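Local atomic coordinates of probable endonuclease 4 (Thermotoga maritima, PDB entry 4HNO), a protein that probably repairs DNA by cleaving the phosphodiester bond at apurinic or apyrimidinic sites, leaving a 3'-hydroxyl and a 5'-terminal sugar phosphate, with a cluster of three metal ions. Residues A[7-12]-A[260-265]; A[179-184]-A[216-221]. One frame throughout, in Å; residues are numbered along the deposited sequence.

Contact 1 (A[7-12]-A[260-265]); sequences IGAHMP and WILETP. With MN (manganese (II) ion), chain E.
Gly-8 pairs with both neighbours of Ile-261: its N donates to Trp-260 O at 2.9 Å, and its O accepts from Leu-262 N at 2.8 Å with an N-H...O angle of 174°. A third bond, from His-10 N to Leu-262 O at 2.9 Å, completes the parallel register of Ile-7 with Trp-260, Gly-8 with Ile-261 and Ala-9 with Leu-262. The short strand axes approach to 4.1 Å at 35°, consistent with the twist of a barrel sheet.

Ile-7, Ala-9, Trp-260 and Leu-262 share one face of the sheet. Ala-9 CB packs 4.0 Å from Leu-262 CB, while Ile-7 CD1 lies at the edge of the indole, near its plane. On the opposite face stands Ile-261. Its CG2, anti to the backbone N, reaches 3.8 Å from His-10 N, and its CD1 lies beside the backbone of Gly-8, which has no side chain there.

Beyond the paired residues, Glu-263 extends past CG (chi2 176°) and binds manganese through OE1 at 2.1 Å. A water is also bound to this ion, and Glu-147, Asp-181 and His-218 complete the protein ligands. Gln-33 NE2 is hydrogen-bonded to both Glu-263 OE2 and His-10 ND1, a second-shell link that joins the carboxylate and imidazole through one amide nitrogen and probably helps orient both. Helix 268-284 packs on the outer face through Ala-9 and Leu-262. Joining the first and last strands closes the barrel, and a metal ligand immediately after a strand's C-terminal end is characteristic of active sites in TIM-barrel enzymes.

Contact 2 (A[179-184]-A[216-221]); sequences TYDTCH and MIHLND. With MN (manganese (II) ion), chain E; MN (manganese (II) ion), chain C.
Strands 179-181 and 216-219 run parallel, their axes only 16° apart; Tyr-180 N donates to Met-216 O at 3.0 Å and His-218 N to Tyr-180 O at 2.8 Å. Thr-182 N extends the pairing to His-218 O with a nearly straight N-H...O angle of 173°, just as the first segment turns into its helix.

Asp-181 and His-218 sit abreast and bind one manganese, through OD1 at 2.0 Å and ND1 at 2.2 Å. Asp-181 OD1 lies in the plane of the His-218 ring at its edge, and Thr-179 CG2 makes a CH-pi contact over the centre of one face, 3.7 Å from the centroid of that ring. Asn-220 ND2 gives Asp-181 OD2 a weak hydrogen bond, 3.3 Å long, the two side chains crossing at about a right angle. Asp-181 is also the helix N-cap: OD2 accepts from His-184 N and weakly from Cys-183 N. Thr-182 OG1, held between the backbone N and carbonyl carbon (chi1 59°), donates to Asn-220 O at 2.7 Å. His-184 NE2 binds a second manganese at 2.1 Å.

His-218 NE2 is bonded to Gln-33 OE1. Strand 143-147 flanks Thr-179, strand 260-262 bonds to the other edge of strand 214-222, and helix 242-250 packs against Thr-182 and Leu-219.

In the fold
Both contacts are buried parallel pairings in the same barrel sheet, joined where strand 260-262 lies beside strand 214-222: Ile-261 N is 2.8 Å from Ile-217 O, and Ile-261 O is 2.8 Å from Leu-219 N, both probable hydrogen bonds. Their centres are about 10 Å apart. Contact 1 is mainly backbone pairing and apolar packing, contributing one carboxylate to the shared manganese; contact 2 supplies an aspartate and a histidine to that ion and a histidine to another, and adds a helix cap. Asn-220 OD1 accepts from Glu-263 N, and Gln-33 bonds to side chains of both contacts, so second-shell amides connect the metal ligands of neighbouring strands.

Contact 1 (A[7-12]-A[260-265])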
ATOM      1  N   ILE A   7       2.954  12.749  -3.111  1.00 12.55           N
ATOM      2  CA  ILE A   7       3.771  11.770  -3.791  1.00 12.02           C
ATOM      3  C   ILE A   7       5.005  11.432  -2.979  1.00 11.84           C
ATOM      4  O   ILE A   7       5.574  12.279  -2.290  1.00 13.02           O
ATOM      5  CB  ILE A   7       4.144  12.239  -5.217  1.00 12.62           C
ATOM      6  CG1 ILE A   7       4.839  11.123  -5.992  1.00 13.53           C
ATOM      7  CG2 ILE A   7       4.999  13.502  -5.181  1.00 14.77           C
ATOM      8  CD1 ILE A   7       4.880  11.374  -7.504  1.00 15.98           C
ATOM      9  N   GLY A   8       5.402  10.176  -3.056  1.00 11.11           N
ATOM     10  CA  GLY A   8       6.643   9.736  -2.477  1.00 11.33           C
ATOM     11  C   GLY A   8       6.911   8.306  -2.900  1.00 10.40           C
ATOM     12  O   GLY A   8       6.408   7.860  -3.926  1.00 10.72           O
ATOM     13  N   ALA A   9       7.704   7.602  -2.099  1.00 11.03           N
ATOM     14  CA  ALA A   9       8.148   6.271  -2.440  1.00 10.92           C
ATOM     15  C   ALA A   9       8.255   5.407  -1.198  1.00 10.29           C
ATOM     16  O   ALA A   9       8.217   5.898  -0.067  1.00 10.37           O
ATOM     17  CB  ALA A   9       9.503   6.324  -3.143  1.00 12.03           C
ATOM     18  N   HIS A  10       8.387   4.110  -1.425  1.00 10.14           N
ATOM     19  CA  HIS A  10       8.815   3.199  -0.393  1.00 10.31           C
ATOM     20  C   HIS A  10      10.280   3.510  -0.087  1.00 11.07           C
ATOM     21  O   HIS A  10      11.116   3.536  -0.985  1.00 13.01           O
ATOM     22  CB  HIS A  10       8.640   1.757  -0.849  1.00 10.69           C
ATOM     23  CG  HIS A  10       8.841   0.826   0.284  1.00 11.42           C
ATOM     24  ND1 HIS A  10       7.802   0.383   1.063  1.00 11.68           N
ATOM     25  CD2 HIS A  10       9.978   0.402   0.880  1.00 14.88           C
ATOM     26  CE1 HIS A  10       8.290  -0.339   2.049  1.00 12.93           C
ATOM     27  NE2 HIS A  10       9.605  -0.346   1.961  1.00 15.21           N
ATOM     28  N   MET A  11      10.565   3.779   1.180  1.00 10.54           N
ATOM     29  CA  MET A  11      11.860   4.275   1.614  1.00 11.26           C
ATOM     30  C   MET A  11      12.560   3.271   2.496  1.00 11.62           C
ATOM     31  O   MET A  11      11.925   2.628   3.329  1.00 12.21           O
ATOM     32  CB  MET A  11      11.684   5.560   2.430  1.00 11.74           C
ATOM     33  CG  MET A  11      10.907   6.656   1.727  1.00 12.24           C
ATOM     34  SD  MET A  11      11.628   7.239   0.186  1.00 13.60           S
ATOM     35  CE  MET A  11      13.047   8.152   0.852  1.00 15.32           C
ATOM     36  N   PRO A  12      13.886   3.183   2.398  1.00 13.54           N
ATOM     37  CA  PRO A  12      14.630   2.268   3.257  1.00 14.01           C
ATOM     38  C   PRO A  12      14.715   2.766   4.698  1.00 13.06           C
ATOM     39  O   PRO A  12      14.832   3.964   4.972  1.00 14.01           O
ATOM     40  CB  PRO A  12      16.012   2.243   2.618  1.00 17.50           C
ATOM     41  CG  PRO A  12      16.115   3.542   1.914  1.00 19.51           C
ATOM     42  CD  PRO A  12      14.754   3.865   1.427  1.00 17.23           C
ATOM     43  N   TRP A 260       0.324   9.144  -3.730  1.00 10.43           N
ATOM     44  CA  TRP A 260       0.906   8.238  -4.725  1.00 10.46           C
ATOM     45  C   TRP A 260       2.270   7.807  -4.216  1.00 10.00           C
ATOM     46  O   TRP A 260       3.168   8.632  -4.069  1.00 12.11           O
ATOM     47  CB  TRP A 260       1.078   8.950  -6.075  1.00 10.65           C
ATOM     48  CG  TRP A 260      -0.184   9.487  -6.655  1.00 10.70           C
ATOM     49  CD1 TRP A 260      -1.458   9.229  -6.257  1.00 11.09           C
ATOM     50  CD2 TRP A 260      -0.283  10.421  -7.750  1.00 11.42           C
ATOM     51  NE1 TRP A 260      -2.340   9.939  -7.032  1.00 11.17           N
ATOM     52  CE2 TRP A 260      -1.641  10.678  -7.953  1.00 11.59           C
ATOM     53  CE3 TRP A 260       0.656  11.065  -8.563  1.00 12.72           C
ATOM     54  CZ2 TRP A 260      -2.101  11.574  -8.922  1.00 12.31           C
ATOM     55  CZ3 TRP A 260       0.199  11.944  -9.534  1.00 13.28           C
ATOM     56  CH2 TRP A 260      -1.164  12.184  -9.702  1.00 13.03           C
ATOM     57  N   ILE A 261       2.418   6.512  -3.956  1.00  9.67           N
ATOM     58  CA  ILE A 261       3.631   5.966  -3.386  1.00  9.35           C
ATOM     59  C   ILE A 261       4.257   5.004  -4.400  1.00  9.44           C
ATOM     60  O   ILE A 261       3.686   3.978  -4.747  1.00  9.63           O
ATOM     61  CB  ILE A 261       3.337   5.217  -2.073  1.00  9.77           C
ATOM     62  CG1 ILE A 261       2.799   6.171  -1.005  1.00 10.79           C
ATOM     63  CG2 ILE A 261       4.568   4.456  -1.600  1.00 11.96           C
ATOM     64  CD1 ILE A 261       3.759   7.250  -0.564  1.00 12.25           C
ATOM     65  N   LEU A 262       5.449   5.353  -4.860  1.00  9.64           N
ATOM     66  CA  LEU A 262       6.195   4.533  -5.806  1.00 10.20           C
ATOM     67  C   LEU A 262       6.755   3.288  -5.137  1.00 10.19           C
ATOM     68  O   LEU A 262       7.410   3.379  -4.097  1.00 11.14           O
ATOM     69  CB  LEU A 262       7.363   5.339  -6.355  1.00 11.09           C
ATOM     70  CG  LEU A 262       7.026   6.606  -7.121  1.00 12.69           C
ATOM     71  CD1 LEU A 262       8.243   7.501  -7.163  1.00 17.86           C
ATOM     72  CD2 LEU A 262       6.548   6.273  -8.507  1.00 12.92           C
ATOM     73  N   GLU A 263       6.544   2.138  -5.779  1.00  9.90           N
ATOM     74  CA  GLU A 263       7.218   0.884  -5.412  1.00 10.08           C
ATOM     75  C   GLU A 263       7.932   0.348  -6.647  1.00 10.27           C
ATOM     76  O   GLU A 263       8.007  -0.851  -6.898  1.00 10.91           O
ATOM     77  CB  GLU A 263       6.264  -0.155  -4.859  1.00  9.44           C
ATOM     78  CG  GLU A 263       5.373   0.318  -3.736  1.00  9.56           C
ATOM     79  CD  GLU A 263       4.408  -0.756  -3.333  1.00  9.16           C
ATOM     80  OE1 GLU A 263       3.652  -1.209  -4.246  1.00  8.62           O
ATOM     81  OE2 GLU A 263       4.396  -1.169  -2.158  1.00 10.43           O
ATOM     82  N   THR A 264       8.463   1.264  -7.433  1.00 11.36           N
ATOM     83  CA  THR A 264       9.057   0.929  -8.709  1.00 11.39           C
ATOM     84  C   THR A 264      10.497   0.452  -8.465  1.00 12.26           C
ATOM     85  O   THR A 264      11.059   0.663  -7.385  1.00 13.19           O
ATOM     86  CB  THR A 264       9.014   2.135  -9.628  1.00 11.96           C
ATOM     87  OG1 THR A 264       9.592   3.230  -8.923  1.00 13.82           O
ATOM     88  CG2 THR A 264       7.598   2.496 -10.022  1.00 13.12           C
ATOM     89  N   PRO A 265      11.086  -0.236  -9.446  1.00 13.22           N
ATOM     90  CA  PRO A 265      12.437  -0.763  -9.245  1.00 15.34           C
ATOM     91  C   PRO A 265      13.439   0.325  -8.899  1.00 17.43           C
ATOM     92  O   PRO A 265      13.375   1.454  -9.393  1.00 19.79           O
ATOM     93  CB  PRO A 265      12.776  -1.369 -10.604  1.00 17.47           C
ATOM     94  CG  PRO A 265      11.453  -1.754 -11.173  1.00 16.31           C
ATOM     95  CD  PRO A 265      10.497  -0.692 -10.716  1.00 14.08           C
TER
HETATM   96 MN    MN E 304       1.959  -2.389  -3.796  0.75 11.03          MN
HETATM   97  O   HOH W   1       2.999  -3.615  -2.693  0.88  8.73           O

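Contact 2 (A[179-184]-A[216-221])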
ATOM      1  N   THR A 179      -5.800   0.307  -0.120  1.00  7.58           N
ATOM      2  CA  THR A 179      -4.720   0.783  -0.982  1.00  7.81           C
ATOM      3  C   THR A 179      -4.928   0.195  -2.370  1.00  7.82           C
ATOM      4  O   THR A 179      -5.152  -1.006  -2.499  1.00  8.17           O
ATOM      5  CB  THR A 179      -3.374   0.322  -0.456  1.00  7.72           C
ATOM      6  OG1 THR A 179      -3.166   0.960   0.806  1.00  8.53           O
ATOM      7  CG2 THR A 179      -2.225   0.644  -1.408  1.00  8.61           C
ATOM      8  N   TYR A 180      -4.813   1.047  -3.385  1.00  7.81           N
ATOM      9  CA  TYR A 180      -4.898   0.574  -4.762  1.00  7.67           C
ATOM     10  C   TYR A 180      -3.511   0.597  -5.392  1.00  7.75           C
ATOM     11  O   TYR A 180      -2.885   1.659  -5.492  1.00  8.32           O
ATOM     12  CB  TYR A 180      -5.853   1.454  -5.598  1.00  8.26           C
ATOM     13  CG  TYR A 180      -5.962   0.902  -6.991  1.00  8.32           C
ATOM     14  CD1 TYR A 180      -6.680  -0.260  -7.231  1.00  8.50           C
ATOM     15  CD2 TYR A 180      -5.306   1.492  -8.067  1.00  8.49           C
ATOM     16  CE1 TYR A 180      -6.747  -0.826  -8.481  1.00  8.97           C
ATOM     17  CE2 TYR A 180      -5.391   0.941  -9.343  1.00  8.73           C
ATOM     18  CZ  TYR A 180      -6.102  -0.231  -9.530  1.00  8.86           C
ATOM     19  OH  TYR A 180      -6.190  -0.822 -10.765  1.00  9.91           O
ATOM     20  N   ASP A 181      -3.023  -0.575  -5.803  1.00  7.37           N
ATOM     21  CA  ASP A 181      -1.745  -0.713  -6.483  1.00  7.77           C
ATOM     22  C   ASP A 181      -2.015  -0.820  -7.991  1.00  7.81           C
ATOM     23  O   ASP A 181      -2.721  -1.724  -8.453  1.00  8.05           O
ATOM     24  CB  ASP A 181      -1.003  -1.942  -5.950  1.00  7.70           C
ATOM     25  CG  ASP A 181       0.381  -2.117  -6.535  1.00  7.54           C
ATOM     26  OD1 ASP A 181       1.357  -2.269  -5.751  1.00  8.03           O
ATOM     27  OD2 ASP A 181       0.513  -2.093  -7.781  1.00  8.36           O
ATOM     28  N   THR A 182      -1.490   0.142  -8.737  1.00  7.86           N
ATOM     29  CA  THR A 182      -1.780   0.215 -10.162  1.00  7.95           C
ATOM     30  C   THR A 182      -1.219  -0.963 -10.953  1.00  8.19           C
ATOM     31  O   THR A 182      -1.808  -1.333 -11.969  1.00  8.69           O
ATOM     32  CB  THR A 182      -1.278   1.541 -10.756  1.00  8.43           C
ATOM     33  OG1 THR A 182       0.119   1.690 -10.577  1.00  8.81           O
ATOM     34  CG2 THR A 182      -1.965   2.729 -10.131  1.00  9.35           C
ATOM     35  N   CYS A 183      -0.078  -1.506 -10.553  1.00  8.06           N
ATOM     36  CA  CYS A 183       0.485  -2.659 -11.265  1.00  8.02           C
ATOM     37  C   CYS A 183      -0.333  -3.901 -10.970  1.00  7.73           C
ATOM     38  O   CYS A 183      -0.733  -4.640 -11.876  1.00  8.31           O
ATOM     39  CB  CYS A 183       1.954  -2.856 -10.916  1.00  8.37           C
ATOM     40  SG  CYS A 183       2.717  -4.252 -11.773  1.00  9.23           S
ATOM     41  N   HIS A 184      -0.596  -4.151  -9.687  1.00  7.85           N
ATOM     42  CA  HIS A 184      -1.411  -5.297  -9.337  1.00  7.64           C
ATOM     43  C   HIS A 184      -2.774  -5.223 -10.028  1.00  7.77           C
ATOM     44  O   HIS A 184      -3.301  -6.226 -10.524  1.00  8.33           O
ATOM     45  CB  HIS A 184      -1.599  -5.406  -7.839  1.00  7.98           C
ATOM     46  CG  HIS A 184      -0.311  -5.566  -7.089  1.00  7.86           C
ATOM     47  ND1 HIS A 184      -0.224  -5.400  -5.726  1.00  8.23           N
ATOM     48  CD2 HIS A 184       0.955  -5.833  -7.496  1.00  8.80           C
ATOM     49  CE1 HIS A 184       1.029  -5.582  -5.333  1.00  8.26           C
ATOM     50  NE2 HIS A 184       1.773  -5.836  -6.387  1.00  8.86           N
ATOM     51  N   MET A 216      -4.332   5.245  -0.025  1.00  8.78           N
ATOM     52  CA  MET A 216      -3.023   5.237  -0.661  1.00  8.85           C
ATOM     53  C   MET A 216      -3.175   4.611  -2.037  1.00  8.60           C
ATOM     54  O   MET A 216      -3.949   3.666  -2.208  1.00  8.49           O
ATOM     55  CB  MET A 216      -2.020   4.440   0.174  1.00  8.97           C
ATOM     56  CG  MET A 216      -0.657   4.241  -0.494  1.00  8.92           C
ATOM     57  SD  MET A 216       0.675   3.728   0.620  1.00  8.79           S
ATOM     58  CE  MET A 216      -0.078   2.375   1.537  1.00  9.02           C
ATOM     59  N   ILE A 217      -2.403   5.121  -2.986  1.00  8.67           N
ATOM     60  CA  ILE A 217      -2.186   4.470  -4.274  1.00  8.52           C
ATOM     61  C   ILE A 217      -0.723   4.080  -4.332  1.00  8.88           C
ATOM     62  O   ILE A 217       0.159   4.894  -4.057  1.00 10.13           O
ATOM     63  CB  ILE A 217      -2.564   5.412  -5.423  1.00  9.44           C
ATOM     64  CG1 ILE A 217      -4.081   5.598  -5.445  1.00 10.89           C
ATOM     65  CG2 ILE A 217      -2.048   4.877  -6.770  1.00 10.60           C
ATOM     66  CD1 ILE A 217      -4.543   6.774  -6.268  1.00 11.46           C
ATOM     67  N   HIS A 218      -0.471   2.812  -4.678  1.00  8.10           N
ATOM     68  CA  HIS A 218       0.869   2.386  -5.021  1.00  8.31           C
ATOM     69  C   HIS A 218       1.017   2.603  -6.522  1.00  8.30           C
ATOM     70  O   HIS A 218       0.325   1.969  -7.330  1.00  8.75           O
ATOM     71  CB  HIS A 218       1.126   0.934  -4.668  1.00  8.18           C
ATOM     72  CG  HIS A 218       1.246   0.683  -3.208  1.00  7.97           C
ATOM     73  ND1 HIS A 218       1.218  -0.593  -2.691  1.00  8.28           N
ATOM     74  CD2 HIS A 218       1.454   1.538  -2.179  1.00  8.51           C
ATOM     75  CE1 HIS A 218       1.405  -0.492  -1.389  1.00  8.58           C
ATOM     76  NE2 HIS A 218       1.548   0.785  -1.052  1.00  8.24           N
ATOM     77  N   LEU A 219       1.876   3.546  -6.868  1.00  8.85           N
ATOM     78  CA  LEU A 219       2.031   4.025  -8.228  1.00  9.25           C
ATOM     79  C   LEU A 219       3.187   3.268  -8.862  1.00  9.26           C
ATOM     80  O   LEU A 219       4.358   3.587  -8.678  1.00 10.58           O
ATOM     81  CB  LEU A 219       2.279   5.536  -8.220  1.00  9.82           C
ATOM     82  CG  LEU A 219       2.014   6.165  -9.580  1.00 11.17           C
ATOM     83  CD1 LEU A 219       0.506   6.303  -9.831  1.00 12.35           C
ATOM     84  CD2 LEU A 219       2.723   7.504  -9.710  1.00 13.06           C
ATOM     85  N   ASN A 220       2.818   2.231  -9.608  1.00  8.76           N
ATOM     86  CA  ASN A 220       3.759   1.309 -10.229  1.00  8.95           C
ATOM     87  C   ASN A 220       3.369   1.094 -11.692  1.00  8.62           C
ATOM     88  O   ASN A 220       2.217   0.773 -11.980  1.00  9.04           O
ATOM     89  CB  ASN A 220       3.678  -0.059  -9.541  1.00  8.52           C
ATOM     90  CG  ASN A 220       4.134  -0.005  -8.092  1.00  9.06           C
ATOM     91  OD1 ASN A 220       5.170   0.593  -7.793  1.00 10.50           O
ATOM     92  ND2 ASN A 220       3.367  -0.641  -7.217  1.00  8.89           N
ATOM     93  N   ASP A 221       4.312   1.268 -12.612  1.00  9.13           N
ATOM     94  CA  ASP A 221       4.057   0.784 -13.963  1.00  9.06           C
ATOM     95  C   ASP A 221       4.193  -0.752 -13.907  1.00  8.74           C
ATOM     96  O   ASP A 221       4.509  -1.336 -12.860  1.00  8.95           O
ATOM     97  CB  ASP A 221       5.013   1.477 -14.955  1.00  9.42           C
ATOM     98  CG  ASP A 221       4.438   1.638 -16.361  1.00 10.28           C
ATOM     99  OD1 ASP A 221       3.688   0.748 -16.801  1.00 10.33           O
ATOM    100  OD2 ASP A 221       4.787   2.659 -17.025  1.00 11.02           O
TER
HETATM  101 MN    MN E 304       1.959  -2.389  -3.796  0.75 11.03          MN
HETATM  102 MN    MN C 302       3.810  -6.188  -6.488  0.60  9.03          MN
HETATM  103  O   HOH W   1       2.999  -3.615  -2.693  0.88  8.73           O